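Local coordinates for cytochrome c (Pseudomonas aeruginosa, PDB 6RTE), which acts as a dihydro-heme d1 dehydrogenase in heme d1 biosynthesis, joining a heme c domain to an eight-bladed beta-propeller, at residues E78-G83 with A103-L108; L149-E154 with H158-L163; P170-P175 with T203-Y208. One frame throughout, in Å; residues are numbered along the deposited sequence.

In the fold
Contact 1 belongs to the heme c domain, whereas contacts 2 and 3 lie in the eight-bladed propeller; the centres of contacts 1 and 2 lie about 31 Å apart. Contact 1 is buried and wholly apolar between its helices, with heme c packed against side chains of both. Contact 2 is also buried, but as a hairpin it is bound mainly by backbone hydrogen bonds, to which a polar glutamate-threonine pair is added. Contact 3, only partly buried, has no hydrogen bond across it and relies on an aromatic stack between two sheets. It shares a sheet with contact 2 through strand 169-175, the neighbour of 159-164, and a salt bridge from Arg173 to Glu154 links them.

Contact 1: E78-G83 with A103-L108; sequences EVILHG and ALVAYL. With HEC (heme c), chain C.
Ile80 and Val105 meet through methyl groups, CD1 of Ile80 lying 3.9 Å from CG2 of Val105. The same CD1 makes every apolar contact between the two segments: it touches Leu104 CB at 4.4 Å and Leu108 CD1 at 4.3 Å, so a single methyl faces three residues within about one turn of the opposing helix. The chain of Ile80 is extended beyond CG1 (chi2 168°), which carries CD1 across the gap between segments whose axes approach to 10.9 Å. No hydrogen bond crosses here.

Contacts with heme c form the second group, and they place the pair in the cytochrome c domain, where both helices contribute to the heme pocket. Ile80 CD1 also packs against the heme methyl CMB at 3.5 Å, and is thus shared between cofactor and helix 98-109. From that helix, Leu104 CD1 approaches the heme carbon CBB at 3.5 Å. Val79, one residue before Ile80, brings CG1 to 3.9 Å from the pyrrole carbon C2A of the heme. Met89 touches Val79 in turn, while Leu96 from a loop and Leu42 from helix 38-46 pack on Leu104.

At the end of helix 73-82, Gly83 N donates to Val79 O at 2.8 Å, and the chain departs from helical geometry there with a positive phi.

Contact 2: L149-E154 with H158-L163; sequences LFVVVE and HHVTIL
Glu154 reaches Thr161 with CG set anti to its own carbonyl carbon (chi1 -65°) and an extended CG-CD step (chi2 176°), which carries the carboxylate diagonally over the neighbouring strand; Thr161 turns OG1 anti to its carbonyl carbon, toward that carboxylate. Thr161 OG1 donates to Glu154 OE1 over a short 2.5 Å, coming from above the carboxylate plane, about 47° out of it. The same OE1 receives a salt bridge from Arg173 NE on strand 169-175, so this oxygen has two partners, which together would restrict the carboxylate.

The backbones form an antiparallel beta hairpin, part of a propeller blade in which strand 491-496, from near the end of the chain, lies along the other edge of strand 150-154; this joining of the two ends of the propeller is the closure known as velcro. Three hydrogen-bonded pairs stitch the hairpin: Phe150 with Leu163, Val152 with Thr161 and Glu154 with His159. In the first, Leu163 N donates to Phe150 O at 2.8 Å. At the turn, His158 and His159 both face Glu154 in a G1 beta bulge; the His158 side chain comes within about 4 Å of heme c, nearest atoms, while His159 ND1 is hydrogen-bonded to Asp157 O.

Apolar contacts lie on both faces of the sheet. On the face of Val151, the Val151 and Val160 side chains cross at a slant, CG1 to CG1 3.8 Å, and CG2 of Val151 runs beside Ile162, 4.1 Å from its CD1. On the other face, CB of Phe150 rests 3.9 Å from CB of Leu163, with Leu163 CD2 lying obliquely to the phenyl ring.

Contact 3: P170-P175 with T203-Y208; sequences PIARFP and TLYDLY
Phe174 and Tyr205 lay their rings one over the other in an offset stack, the centroids 4.2 Å apart and the planes inclined by only 11°. The overlap is displaced to the rims. CE1 of Phe174 sits above one face of the tyrosine ring, 3.4 Å from CZ of Tyr205, and CE1 of Tyr205 lies over one face of the phenyl ring, 3.5 Å from CE1 of Phe174. Displacement in this direction leaves the phenol oxygen beyond the phenylalanine rim, where OH of Tyr205 comes to 3.7 Å from CD1 of Phe174.

Phe174 holds CG between its backbone N and carbonyl carbon (chi1 55°), which brings the phenyl ring against the tyrosine ring, whereas Tyr205 sends its ring out on the side opposite its N, and the two side chains cross at a slant. At the edge of the stack, the methyl CB of Ala172 lies 4.0 Å from the hydroxyl OH of Tyr205. Ala172 also belongs to a classic beta bulge, in which Ile171 and Ala172 both face Ile162 of the neighbouring strand.

The pair joins two successive sheets of the propeller: strand 169-175 belongs to one blade and strand 201-206 to the next. Val160 packs on Phe174 within its own sheet, and Val193, Phe195 and Val212 pack on Tyr205 in the other. Just past Tyr205, an Asx turn leads the chain out of the strand, with Tyr208 N donating to Asp206 OD1 at 3.0 Å; Asp206 OD2 also forms a salt bridge with Arg191.

With no hydrogen bond between the segments, cohesion across this part of the blade interface probably comes mainly from dispersion between the ring faces and burial of apolar surface, which makes weaker directional demands than the backbone pairing within each blade.

Contact 1: E78-G83 with A103-L108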
loop_
_atom_site.group_PDB
_atom_site.type_symbol
_atom_site.label_atom_id
_atom_site.label_comp_id
_atom_site.label_asym_id
_atom_site.label_seq_id
_atom_site.Cartn_x
_atom_site.Cartn_y
_atom_site.Cartn_z
ATOM N N GLU A 78 4.840 12.929 -23.016
ATOM C CA GLU A 78 4.259 12.047 -24.021
ATOM C C GLU A 78 2.780 11.821 -23.759
ATOM O O GLU A 78 1.996 11.707 -24.711
ATOM C CB GLU A 78 5.018 10.721 -24.057
ATOM C CG GLU A 78 6.474 10.847 -24.504
ATOM C CD GLU A 78 6.620 11.110 -26.002
ATOM O OE1 GLU A 78 5.593 11.310 -26.687
ATOM O OE2 GLU A 78 7.768 11.113 -26.498
ATOM N N VAL A 79 2.379 11.773 -22.481
ATOM C CA VAL A 79 0.970 11.644 -22.139
ATOM C C VAL A 79 0.195 12.878 -22.586
ATOM O O VAL A 79 -0.922 12.771 -23.109
ATOM C CB VAL A 79 0.807 11.397 -20.625
ATOM C CG1 VAL A 79 -0.665 11.395 -20.251
ATOM C CG2 VAL A 79 1.450 10.082 -20.220
ATOM N N ILE A 80 0.770 14.067 -22.383
ATOM C CA ILE A 80 0.086 15.295 -22.780
ATOM C C ILE A 80 -0.078 15.354 -24.294
ATOM O O ILE A 80 -1.082 15.867 -24.805
ATOM C CB ILE A 80 0.856 16.525 -22.258
ATOM C CG1 ILE A 80 0.799 16.579 -20.733
ATOM C CG2 ILE A 80 0.301 17.802 -22.894
ATOM C CD1 ILE A 80 1.759 17.596 -20.121
ATOM N N LEU A 81 0.901 14.845 -25.039
ATOM C CA LEU A 81 0.879 15.010 -26.488
ATOM C C LEU A 81 0.024 13.947 -27.167
ATOM O O LEU A 81 -0.754 14.261 -28.077
ATOM C CB LEU A 81 2.304 14.975 -27.042
ATOM C CG LEU A 81 3.161 16.190 -26.695
ATOM C CD1 LEU A 81 4.588 15.985 -27.158
ATOM C CD2 LEU A 81 2.570 17.452 -27.304
ATOM N N HIS A 82 0.153 12.692 -26.742
ATOM C CA HIS A 82 -0.499 11.582 -27.419
ATOM C C HIS A 82 -1.597 10.941 -26.589
ATOM O O HIS A 82 -2.338 10.099 -27.113
ATOM C CB HIS A 82 0.551 10.531 -27.797
ATOM C CG HIS A 82 1.695 11.095 -28.578
ATOM N ND1 HIS A 82 3.002 11.027 -28.141
ATOM C CD2 HIS A 82 1.725 11.767 -29.753
ATOM C CE1 HIS A 82 3.787 11.620 -29.023
ATOM N NE2 HIS A 82 3.037 12.077 -30.009
ATOM N N GLY A 83 -1.736 11.329 -25.326
ATOM C CA GLY A 83 -2.753 10.768 -24.478
ATOM C C GLY A 83 -2.320 9.433 -23.918
ATOM O O GLY A 83 -1.254 8.898 -24.228
ATOM N N ALA A 103 6.345 23.920 -21.732
ATOM C CA ALA A 103 5.846 24.854 -20.731
ATOM C C ALA A 103 4.895 24.161 -19.763
ATOM O O ALA A 103 4.967 24.377 -18.544
ATOM C CB ALA A 103 5.150 26.029 -21.407
ATOM N N LEU A 104 3.992 23.325 -20.287
ATOM C CA LEU A 104 3.033 22.654 -19.420
ATOM C C LEU A 104 3.736 21.687 -18.473
ATOM O O LEU A 104 3.440 21.667 -17.272
ATOM C CB LEU A 104 1.982 21.938 -20.267
ATOM C CG LEU A 104 0.779 22.801 -20.660
ATOM C CD1 LEU A 104 -0.011 22.148 -21.787
ATOM C CD2 LEU A 104 -0.118 23.053 -19.452
ATOM N N VAL A 105 4.682 20.897 -18.992
ATOM C CA VAL A 105 5.425 19.969 -18.145
ATOM C C VAL A 105 6.159 20.727 -17.049
ATOM O O VAL A 105 6.107 20.354 -15.865
ATOM C CB VAL A 105 6.395 19.123 -18.987
ATOM C CG1 VAL A 105 7.274 18.251 -18.085
ATOM C CG2 VAL A 105 5.625 18.260 -19.977
ATOM N N ALA A 106 6.859 21.799 -17.424
ATOM C CA ALA A 106 7.579 22.599 -16.439
ATOM C C ALA A 106 6.642 23.076 -15.335
ATOM O O ALA A 106 6.979 22.996 -14.151
ATOM C CB ALA A 106 8.265 23.786 -17.120
ATOM N N TYR A 107 5.452 23.552 -15.712
ATOM C CA TYR A 107 4.470 24.030 -14.740
ATOM C C TYR A 107 3.997 22.915 -13.810
ATOM O O TYR A 107 3.805 23.141 -12.606
ATOM C CB TYR A 107 3.284 24.646 -15.490
ATOM C CG TYR A 107 2.128 25.095 -14.625
ATOM C CD1 TYR A 107 2.231 26.225 -13.824
ATOM C CD2 TYR A 107 0.920 24.404 -14.633
ATOM C CE1 TYR A 107 1.163 26.644 -13.038
ATOM C CE2 TYR A 107 -0.146 24.810 -13.853
ATOM C CZ TYR A 107 -0.020 25.931 -13.057
ATOM O OH TYR A 107 -1.081 26.340 -12.282
ATOM N N LEU A 108 3.783 21.707 -14.342
ATOM C CA LEU A 108 3.255 20.627 -13.516
ATOM C C LEU A 108 4.259 20.211 -12.447
ATOM O O LEU A 108 3.874 19.867 -11.330
ATOM C CB LEU A 108 2.888 19.410 -14.371
ATOM C CG LEU A 108 1.723 19.528 -15.363
ATOM C CD1 LEU A 108 1.357 18.139 -15.862
ATOM C CD2 LEU A 108 0.531 20.201 -14.744
HETATM FE FE HEC C . -5.076 14.828 -18.242
HETATM C CHA HEC C . -3.994 11.924 -16.923
HETATM C CHB HEC C . -1.900 16.152 -18.034
HETATM C CHC HEC C . -6.118 17.696 -19.933
HETATM C CHD HEC C . -8.294 13.846 -18.002
HETATM N NA HEC C . -3.295 14.183 -17.617
HETATM C C1A HEC C . -3.072 12.930 -17.100
HETATM C C2A HEC C . -1.703 12.805 -16.755
HETATM C C3A HEC C . -1.114 13.985 -17.070
HETATM C C4A HEC C . -2.103 14.851 -17.600
HETATM C CMA HEC C . 0.334 14.314 -16.870
HETATM C CAA HEC C . -1.033 11.591 -16.151
HETATM C CBA HEC C . -1.174 11.670 -14.621
HETATM C CGA HEC C . -0.652 10.489 -13.842
HETATM O O1A HEC C . -0.865 10.425 -12.605
HETATM O O2A HEC C . -0.027 9.577 -14.396
HETATM N NB HEC C . -4.159 16.611 -18.865
HETATM C C1B HEC C . -2.883 16.928 -18.671
HETATM C C2B HEC C . -2.626 18.219 -19.221
HETATM C C3B HEC C . -3.791 18.677 -19.771
HETATM C C4B HEC C . -4.780 17.605 -19.524
HETATM C CMB HEC C . -1.302 18.924 -19.196
HETATM C CAB HEC C . -4.130 19.926 -20.513
HETATM C CBB HEC C . -2.989 20.277 -21.467
HETATM N NC HEC C . -6.886 15.649 -18.879
HETATM C C1C HEC C . -7.114 16.810 -19.535
HETATM C C2C HEC C . -8.503 16.946 -19.744
HETATM C C3C HEC C . -9.131 15.832 -19.202
HETATM C C4C HEC C . -8.090 15.033 -18.643
HETATM C CMC HEC C . -9.126 18.116 -20.445
HETATM C CAC HEC C . -10.554 15.449 -19.089
HETATM C CBC HEC C . -11.363 15.105 -20.333
HETATM N ND HEC C . -5.940 13.260 -17.615
HETATM C C1D HEC C . -7.253 13.022 -17.586
HETATM C C2D HEC C . -7.523 11.690 -17.028
HETATM C C3D HEC C . -6.339 11.146 -16.731
HETATM C C4D HEC C . -5.345 12.162 -17.098
HETATM C CMD HEC C . -8.875 11.055 -16.833
HETATM C CAD HEC C . -6.094 9.790 -16.117
HETATM C CBD HEC C . -5.990 8.705 -17.192
HETATM C CGD HEC C . -5.733 7.331 -16.619
HETATM O O1D HEC C . -6.690 6.645 -16.227
HETATM O O2D HEC C . -4.589 6.861 -16.533
#

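Contact 2: L149-E154 with H158-L163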
loop_
_atom_site.group_PDB
_atom_site.type_symbol
_atom_site.label_atom_id
_atom_site.label_comp_id
_atom_site.label_asym_id
_atom_site.label_seq_id
_atom_site.Cartn_x
_atom_site.Cartn_y
_atom_site.Cartn_z
ATOM N N LEU A 149 -13.058 -14.588 0.652
ATOM C CA LEU A 149 -13.060 -13.613 -0.432
ATOM C C LEU A 149 -11.678 -13.007 -0.639
ATOM O O LEU A 149 -10.953 -12.721 0.321
ATOM C CB LEU A 149 -14.041 -12.478 -0.132
ATOM C CG LEU A 149 -15.529 -12.818 -0.052
ATOM C CD1 LEU A 149 -16.301 -11.565 0.353
ATOM C CD2 LEU A 149 -16.027 -13.379 -1.371
ATOM N N PHE A 150 -11.336 -12.761 -1.901
ATOM C CA PHE A 150 -10.181 -11.942 -2.238
ATOM C C PHE A 150 -10.637 -10.569 -2.710
ATOM O O PHE A 150 -11.560 -10.459 -3.525
ATOM C CB PHE A 150 -9.340 -12.586 -3.339
ATOM C CG PHE A 150 -8.587 -13.799 -2.902
ATOM C CD1 PHE A 150 -7.291 -13.683 -2.424
ATOM C CD2 PHE A 150 -9.160 -15.056 -2.999
ATOM C CE1 PHE A 150 -6.583 -14.804 -2.045
ATOM C CE2 PHE A 150 -8.461 -16.181 -2.609
ATOM C CZ PHE A 150 -7.167 -16.051 -2.129
ATOM N N VAL A 151 -9.982 -9.535 -2.212
ATOM C CA VAL A 151 -10.076 -8.204 -2.795
ATOM C C VAL A 151 -8.908 -8.061 -3.765
ATOM O O VAL A 151 -7.740 -8.148 -3.361
ATOM C CB VAL A 151 -10.049 -7.118 -1.707
ATOM C CG1 VAL A 151 -10.081 -5.714 -2.313
ATOM C CG2 VAL A 151 -11.225 -7.303 -0.753
ATOM N N VAL A 152 -9.213 -7.868 -5.042
ATOM C CA VAL A 152 -8.199 -7.837 -6.099
ATOM C C VAL A 152 -8.137 -6.435 -6.677
ATOM O O VAL A 152 -9.145 -5.910 -7.166
ATOM C CB VAL A 152 -8.489 -8.866 -7.201
ATOM C CG1 VAL A 152 -7.375 -8.830 -8.253
ATOM C CG2 VAL A 152 -8.610 -10.232 -6.613
ATOM N N VAL A 153 -6.955 -5.833 -6.628
ATOM C CA VAL A 153 -6.742 -4.479 -7.138
ATOM C C VAL A 153 -6.329 -4.588 -8.603
ATOM O O VAL A 153 -5.304 -5.201 -8.931
ATOM C CB VAL A 153 -5.694 -3.736 -6.301
ATOM C CG1 VAL A 153 -5.426 -2.351 -6.868
ATOM C CG2 VAL A 153 -6.172 -3.597 -4.844
ATOM N N GLU A 154 -7.159 -4.046 -9.493
ATOM C CA GLU A 154 -6.869 -4.035 -10.932
ATOM C C GLU A 154 -6.327 -2.644 -11.266
ATOM O O GLU A 154 -7.080 -1.724 -11.593
ATOM C CB GLU A 154 -8.110 -4.372 -11.746
ATOM C CG GLU A 154 -8.631 -5.782 -11.528
ATOM C CD GLU A 154 -9.918 -6.046 -12.289
ATOM O OE1 GLU A 154 -11.016 -5.965 -11.679
ATOM O OE2 GLU A 154 -9.831 -6.326 -13.499
ATOM N N HIS A 158 -7.939 0.732 -12.900
ATOM C CA HIS A 158 -8.443 1.276 -11.641
ATOM C C HIS A 158 -9.836 0.736 -11.328
ATOM O O HIS A 158 -10.818 1.467 -11.178
ATOM C CB HIS A 158 -8.393 2.800 -11.689
ATOM C CG HIS A 158 -7.049 3.310 -12.097
ATOM N ND1 HIS A 158 -5.950 3.232 -11.269
ATOM C CD2 HIS A 158 -6.604 3.822 -13.275
ATOM C CE1 HIS A 158 -4.890 3.714 -11.908
ATOM N NE2 HIS A 158 -5.264 4.075 -13.123
ATOM N N HIS A 159 -9.892 -0.583 -11.243
ATOM C CA HIS A 159 -11.050 -1.309 -10.763
ATOM C C HIS A 159 -10.625 -2.203 -9.610
ATOM O O HIS A 159 -9.435 -2.430 -9.372
ATOM C CB HIS A 159 -11.686 -2.147 -11.882
ATOM C CG HIS A 159 -12.578 -1.362 -12.788
ATOM N ND1 HIS A 159 -12.092 -0.470 -13.719
ATOM C CD2 HIS A 159 -13.927 -1.319 -12.895
ATOM C CE1 HIS A 159 -13.103 0.076 -14.373
ATOM N NE2 HIS A 159 -14.228 -0.420 -13.887
ATOM N N VAL A 160 -11.630 -2.706 -8.890
ATOM C CA VAL A 160 -11.445 -3.707 -7.849
ATOM C C VAL A 160 -12.414 -4.841 -8.144
ATOM O O VAL A 160 -13.584 -4.589 -8.452
ATOM C CB VAL A 160 -11.701 -3.137 -6.444
ATOM C CG1 VAL A 160 -11.770 -4.270 -5.390
ATOM C CG2 VAL A 160 -10.639 -2.105 -6.079
ATOM N N THR A 161 -11.922 -6.074 -8.077
ATOM C CA THR A 161 -12.745 -7.264 -8.209
ATOM C C THR A 161 -12.819 -7.962 -6.863
ATOM O O THR A 161 -11.799 -8.106 -6.175
ATOM C CB THR A 161 -12.188 -8.208 -9.275
ATOM O OG1 THR A 161 -12.512 -7.691 -10.563
ATOM C CG2 THR A 161 -12.778 -9.626 -9.129
ATOM N N ILE A 162 -14.031 -8.350 -6.472
ATOM C CA ILE A 162 -14.250 -9.180 -5.293
ATOM C C ILE A 162 -14.354 -10.609 -5.790
ATOM O O ILE A 162 -15.202 -10.921 -6.637
ATOM C CB ILE A 162 -15.510 -8.759 -4.522
ATOM C CG1 ILE A 162 -15.487 -7.269 -4.222
ATOM C CG2 ILE A 162 -15.629 -9.553 -3.218
ATOM C CD1 ILE A 162 -14.310 -6.820 -3.398
ATOM N N LEU A 163 -13.488 -11.479 -5.286
ATOM C CA LEU A 163 -13.364 -12.836 -5.805
ATOM C C LEU A 163 -13.819 -13.856 -4.770
ATOM O O LEU A 163 -13.393 -13.806 -3.614
ATOM C CB LEU A 163 -11.914 -13.118 -6.206
ATOM C CG LEU A 163 -11.667 -14.232 -7.214
ATOM C CD1 LEU A 163 -11.978 -13.737 -8.623
ATOM C CD2 LEU A 163 -10.231 -14.719 -7.101
#

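Contact 3: P170-P175 with T203-Y208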
loop_
_atom_site.group_PDB
_atom_site.type_symbol
_atom_site.label_atom_id
_atom_site.label_comp_id
_atom_site.label_asym_id
_atom_site.label_seq_id
_atom_site.Cartn_x
_atom_site.Cartn_y
_atom_site.Cartn_z
ATOM N N PRO A 170 -15.400 -13.983 -10.016
ATOM C CA PRO A 170 -15.809 -12.688 -9.462
ATOM C C PRO A 170 -17.264 -12.704 -9.020
ATOM O O PRO A 170 -18.132 -13.261 -9.691
ATOM C CB PRO A 170 -15.580 -11.710 -10.620
ATOM C CG PRO A 170 -15.614 -12.542 -11.850
ATOM C CD PRO A 170 -15.177 -13.931 -11.472
ATOM N N ILE A 171 -17.521 -12.096 -7.863
ATOM C CA ILE A 171 -18.885 -11.816 -7.436
ATOM C C ILE A 171 -19.226 -10.342 -7.545
ATOM O O ILE A 171 -20.408 -9.981 -7.407
ATOM C CB ILE A 171 -19.159 -12.324 -6.002
ATOM C CG1 ILE A 171 -18.302 -11.597 -4.969
ATOM C CG2 ILE A 171 -18.903 -13.831 -5.921
ATOM C CD1 ILE A 171 -18.697 -11.934 -3.530
ATOM N N ALA A 172 -18.241 -9.483 -7.800
ATOM C CA ALA A 172 -18.475 -8.061 -7.993
ATOM C C ALA A 172 -17.221 -7.443 -8.599
ATOM O O ALA A 172 -16.103 -7.908 -8.345
ATOM C CB ALA A 172 -18.819 -7.358 -6.676
ATOM N N ARG A 173 -17.420 -6.389 -9.382
ATOM C CA ARG A 173 -16.329 -5.577 -9.893
ATOM C C ARG A 173 -16.814 -4.136 -9.905
ATOM O O ARG A 173 -17.957 -3.876 -10.288
ATOM C CB ARG A 173 -15.914 -6.042 -11.291
ATOM C CG ARG A 173 -14.649 -5.384 -11.823
ATOM C CD ARG A 173 -14.295 -5.909 -13.214
ATOM N NE ARG A 173 -12.988 -5.409 -13.646
ATOM C CZ ARG A 173 -12.791 -4.443 -14.543
ATOM N NH1 ARG A 173 -13.816 -3.848 -15.148
ATOM N NH2 ARG A 173 -11.552 -4.075 -14.841
ATOM N N PHE A 174 -15.977 -3.210 -9.444
ATOM C CA PHE A 174 -16.382 -1.812 -9.403
ATOM C C PHE A 174 -15.182 -0.920 -9.697
ATOM O O PHE A 174 -14.039 -1.294 -9.411
ATOM C CB PHE A 174 -17.014 -1.433 -8.041
ATOM C CG PHE A 174 -16.149 -1.726 -6.833
ATOM C CD1 PHE A 174 -16.117 -2.991 -6.270
ATOM C CD2 PHE A 174 -15.397 -0.725 -6.246
ATOM C CE1 PHE A 174 -15.333 -3.260 -5.144
ATOM C CE2 PHE A 174 -14.618 -0.985 -5.130
ATOM C CZ PHE A 174 -14.587 -2.257 -4.582
ATOM N N PRO A 175 -15.413 0.245 -10.309
ATOM C CA PRO A 175 -14.308 1.188 -10.523
ATOM C C PRO A 175 -13.926 1.853 -9.215
ATOM O O PRO A 175 -14.785 2.194 -8.397
ATOM C CB PRO A 175 -14.885 2.194 -11.524
ATOM C CG PRO A 175 -16.356 2.190 -11.221
ATOM C CD PRO A 175 -16.688 0.761 -10.845
ATOM N N THR A 203 -12.046 5.216 0.650
ATOM C CA THR A 203 -13.291 4.560 0.267
ATOM C C THR A 203 -13.592 3.438 1.256
ATOM O O THR A 203 -12.721 2.617 1.557
ATOM C CB THR A 203 -13.206 3.990 -1.164
ATOM O OG1 THR A 203 -12.849 5.033 -2.085
ATOM C CG2 THR A 203 -14.540 3.365 -1.610
ATOM N N LEU A 204 -14.823 3.412 1.763
ATOM C CA LEU A 204 -15.322 2.335 2.614
ATOM C C LEU A 204 -16.293 1.489 1.805
ATOM O O LEU A 204 -17.273 2.009 1.264
ATOM C CB LEU A 204 -16.003 2.902 3.859
ATOM C CG LEU A 204 -16.745 1.916 4.771
ATOM C CD1 LEU A 204 -15.854 0.756 5.195
ATOM C CD2 LEU A 204 -17.294 2.671 5.982
ATOM N N TYR A 205 -16.031 0.180 1.737
ATOM C CA TYR A 205 -16.812 -0.750 0.935
ATOM C C TYR A 205 -17.330 -1.865 1.825
ATOM O O TYR A 205 -16.565 -2.456 2.591
ATOM C CB TYR A 205 -15.957 -1.328 -0.197
ATOM C CG TYR A 205 -16.712 -2.154 -1.208
ATOM C CD1 TYR A 205 -17.365 -1.550 -2.270
ATOM C CD2 TYR A 205 -16.744 -3.538 -1.118
ATOM C CE1 TYR A 205 -18.043 -2.301 -3.216
ATOM C CE2 TYR A 205 -17.429 -4.299 -2.062
ATOM C CZ TYR A 205 -18.070 -3.669 -3.102
ATOM O OH TYR A 205 -18.736 -4.397 -4.035
ATOM N N ASP A 206 -18.623 -2.156 1.714
ATOM C CA ASP A 206 -19.286 -3.192 2.495
ATOM C C ASP A 206 -19.313 -4.473 1.672
ATOM O O ASP A 206 -20.070 -4.581 0.705
ATOM C CB ASP A 206 -20.698 -2.750 2.867
ATOM C CG ASP A 206 -21.468 -3.819 3.637
ATOM O OD1 ASP A 206 -20.891 -4.879 3.967
ATOM O OD2 ASP A 206 -22.662 -3.585 3.900
ATOM N N LEU A 207 -18.479 -5.447 2.051
ATOM C CA LEU A 207 -18.401 -6.683 1.276
ATOM C C LEU A 207 -19.701 -7.465 1.329
ATOM O O LEU A 207 -20.058 -8.134 0.347
ATOM C CB LEU A 207 -17.244 -7.551 1.771
ATOM C CG LEU A 207 -15.834 -7.044 1.451
ATOM C CD1 LEU A 207 -14.794 -7.777 2.295
ATOM C CD2 LEU A 207 -15.535 -7.199 -0.037
ATOM N N TYR A 208 -20.429 -7.404 2.450
ATOM C CA TYR A 208 -21.665 -8.176 2.544
ATOM C C TYR A 208 -22.719 -7.679 1.560
ATOM O O TYR A 208 -23.461 -8.480 0.980
ATOM C CB TYR A 208 -22.247 -8.131 3.959
ATOM C CG TYR A 208 -21.489 -8.923 4.990
ATOM C CD1 TYR A 208 -20.280 -9.528 4.688
ATOM C CD2 TYR A 208 -21.988 -9.055 6.281
ATOM C CE1 TYR A 208 -19.572 -10.228 5.640
ATOM C CE2 TYR A 208 -21.292 -9.763 7.242
ATOM C CZ TYR A 208 -20.086 -10.350 6.914
ATOM O OH TYR A 208 -19.384 -11.056 7.856
#